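Local coordinates for protein iron transport multicopper oxidase FET3 (Saccharomyces cerevisiae, PDB 1ZPU) that oxidises ferrous iron to ferric iron with oxygen, using four bound copper ions, and feeds the permease FTR1 in high-affinity iron uptake, at residues N56-F61 with S106-Q111. Sequence-based numbering, arbitrary orientation.
Sequences NTSMHF and SHTDGQ. With CU1 (copper (I) ion), chain B; CU1 (copper (I) ion), chain C; NAG (2-acetamido-2-deoxy-beta-D-glucopyranose), chain J.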
loop_
_atom_site.group_PDB
_atom_site.type_symbol
_atom_site.label_atom_id
_atom_site.label_comp_id
_atom_site.label_asym_id
_atom_site.label_seq_id
_atom_site.Cartn_x
_atom_site.Cartn_y
_atom_site.Cartn_z
ATOM N N ASN A 56 -18.648 -1.870 7.183
ATOM C CA ASN A 56 -17.990 -0.637 7.618
ATOM C C ASN A 56 -17.146 -0.046 6.462
ATOM O O ASN A 56 -16.987 -0.701 5.428
ATOM C CB ASN A 56 -17.148 -0.900 8.868
ATOM C CG ASN A 56 -18.002 -1.252 10.103
ATOM O OD1 ASN A 56 -19.133 -0.785 10.239
ATOM N ND2 ASN A 56 -17.438 -2.060 11.019
ATOM N N THR A 57 -16.646 1.184 6.616
ATOM C CA THR A 57 -15.681 1.755 5.655
ATOM C C THR A 57 -14.582 2.559 6.331
ATOM O O THR A 57 -14.653 2.854 7.518
ATOM C CB THR A 57 -16.320 2.702 4.593
ATOM O OG1 THR A 57 -17.744 2.552 4.561
ATOM C CG2 THR A 57 -15.729 2.440 3.222
ATOM N N SER A 58 -13.568 2.912 5.545
ATOM C CA SER A 58 -12.537 3.839 5.969
ATOM C C SER A 58 -11.863 4.284 4.704
ATOM O O SER A 58 -12.115 3.704 3.649
ATOM C CB SER A 58 -11.529 3.143 6.860
ATOM O OG SER A 58 -11.112 1.937 6.260
ATOM N N MET A 59 -11.017 5.309 4.798
ATOM C CA MET A 59 -10.224 5.755 3.657
ATOM C C MET A 59 -8.861 6.145 4.141
ATOM O O MET A 59 -8.734 6.925 5.085
ATOM C CB MET A 59 -10.877 6.950 2.965
ATOM C CG MET A 59 -10.215 7.365 1.656
ATOM S SD MET A 59 -11.391 8.123 0.508
ATOM C CE MET A 59 -11.880 9.538 1.472
ATOM N N HIS A 60 -7.846 5.590 3.487
ATOM C CA HIS A 60 -6.463 5.856 3.819
ATOM C C HIS A 60 -5.802 6.533 2.636
ATOM O O HIS A 60 -6.028 6.143 1.502
ATOM C CB HIS A 60 -5.754 4.545 4.122
ATOM C CG HIS A 60 -4.258 4.651 4.131
ATOM N ND1 HIS A 60 -3.582 5.593 4.873
ATOM C CD2 HIS A 60 -3.310 3.914 3.511
ATOM C CE1 HIS A 60 -2.284 5.448 4.693
ATOM N NE2 HIS A 60 -2.093 4.432 3.878
ATOM N N PHE A 61 -4.980 7.541 2.903
ATOM C CA PHE A 61 -4.270 8.256 1.853
ATOM C C PHE A 61 -2.808 7.838 1.831
ATOM O O PHE A 61 -1.997 8.301 2.630
ATOM C CB PHE A 61 -4.487 9.753 2.012
ATOM C CG PHE A 61 -5.926 10.106 2.159
ATOM C CD1 PHE A 61 -6.540 10.084 3.427
ATOM C CD2 PHE A 61 -6.702 10.381 1.039
ATOM C CE1 PHE A 61 -7.885 10.361 3.567
ATOM C CE2 PHE A 61 -8.059 10.660 1.175
ATOM C CZ PHE A 61 -8.648 10.654 2.438
ATOM N N SER A 106 -9.699 2.463 0.373
ATOM C CA SER A 106 -10.345 1.986 1.584
ATOM C C SER A 106 -9.359 1.141 2.358
ATOM O O SER A 106 -8.575 0.405 1.768
ATOM C CB SER A 106 -11.568 1.146 1.223
ATOM O OG SER A 106 -12.065 0.439 2.343
ATOM N N HIS A 107 -9.381 1.244 3.677
ATOM C CA HIS A 107 -8.525 0.388 4.497
ATOM C C HIS A 107 -9.333 -0.636 5.312
ATOM O O HIS A 107 -8.822 -1.193 6.286
ATOM C CB HIS A 107 -7.624 1.229 5.408
ATOM C CG HIS A 107 -6.237 0.682 5.548
ATOM N ND1 HIS A 107 -5.934 -0.375 6.376
ATOM C CD2 HIS A 107 -5.073 1.040 4.954
ATOM C CE1 HIS A 107 -4.644 -0.642 6.290
ATOM N NE2 HIS A 107 -4.100 0.197 5.427
ATOM N N THR A 108 -10.586 -0.882 4.915
ATOM C CA THR A 108 -11.383 -1.901 5.568
ATOM C C THR A 108 -10.995 -3.269 4.996
ATOM O O THR A 108 -9.816 -3.479 4.723
ATOM C CB THR A 108 -12.882 -1.548 5.577
ATOM O OG1 THR A 108 -13.042 -0.292 6.245
ATOM C CG2 THR A 108 -13.686 -2.579 6.346
ATOM N N ASP A 109 -11.937 -4.203 4.844
ATOM C CA ASP A 109 -11.608 -5.625 4.611
ATOM C C ASP A 109 -10.854 -5.803 3.279
ATOM O O ASP A 109 -9.629 -5.637 3.219
ATOM C CB ASP A 109 -12.886 -6.479 4.665
ATOM C CG ASP A 109 -13.428 -6.694 6.135
ATOM O OD1 ASP A 109 -12.875 -7.584 6.854
ATOM O OD2 ASP A 109 -14.431 -6.020 6.546
ATOM N N GLY A 110 -11.572 -6.119 2.206
ATOM C CA GLY A 110 -10.943 -6.200 0.893
ATOM C C GLY A 110 -11.500 -5.095 0.036
ATOM O O GLY A 110 -11.155 -4.959 -1.149
ATOM N N GLN A 111 -12.379 -4.319 0.658
ATOM C CA GLN A 111 -13.038 -3.177 0.060
ATOM C C GLN A 111 -12.308 -2.546 -1.154
ATOM O O GLN A 111 -12.892 -2.460 -2.225
ATOM C CB GLN A 111 -13.290 -2.163 1.170
ATOM C CG GLN A 111 -14.458 -1.262 0.975
ATOM C CD GLN A 111 -15.261 -1.106 2.254
ATOM O OE1 GLN A 111 -15.245 -0.055 2.897
ATOM N NE2 GLN A 111 -15.958 -2.169 2.638
HETATM CU CU CU1 B . -0.093 3.961 3.577
HETATM CU CU CU1 C . -2.014 0.291 5.520
HETATM C C1 NAG J . -18.324 -3.108 11.469
HETATM C C2 NAG J . -18.193 -4.645 11.444
HETATM C C3 NAG J . -18.659 -5.306 12.752
HETATM C C4 NAG J . -18.156 -4.577 14.003
HETATM C C5 NAG J . -18.275 -3.056 13.911
HETATM C C6 NAG J . -16.919 -2.359 14.121
HETATM C C7 NAG J . -18.078 -5.902 9.360
HETATM C C8 NAG J . -17.923 -7.398 9.446
HETATM N N2 NAG J . -18.833 -5.287 10.292
HETATM O O3 NAG J . -18.176 -6.636 12.801
HETATM O O4 NAG J . -18.901 -5.020 15.107
HETATM O O5 NAG J . -18.917 -2.685 12.686
HETATM O O6 NAG J . -16.396 -2.622 15.408
HETATM O O7 NAG J . -17.488 -5.287 8.449
#
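H60 and H107 lie side by side and point the same way, the edge of the H107 ring turned toward the face of H60 in an offset edge-to-face pair with planes at 79°. Each ring spends its NE2 on copper: H60 NE2 binds the type 2 ion at 2.1 Å, a site completed by H395, while H107 joins H397 and H462 at one type 3 ion. H60 ND1 is hydrogen-bonded to D73 O, which, with the copper bond at NE2, limits how the ring can turn. This is a worked example of how a cupredoxin-like domain of a multicopper oxidase supplies ligands to the trinuclear cluster, from strand 60-62 and from the loop following strand 100-105. Behind the rings, S58 OG sits between its backbone N and carbonyl carbon (chi1 49°), hydrogen-bonded to T108 OG1 at 2.9 Å and weakly by H107 N. S106 OG accepts from T108 N at 168°, an ST turn. Q111 crosses T57 at about a right angle, its CD 3.7 Å from T57 CG2; an alanine here would probably leave a gap beside that methyl. Packing slackens toward the glycan end: T108 CG2 stays 3.9 Å from N56 O, and N56 ND2 is covalently bonded to NAG C1.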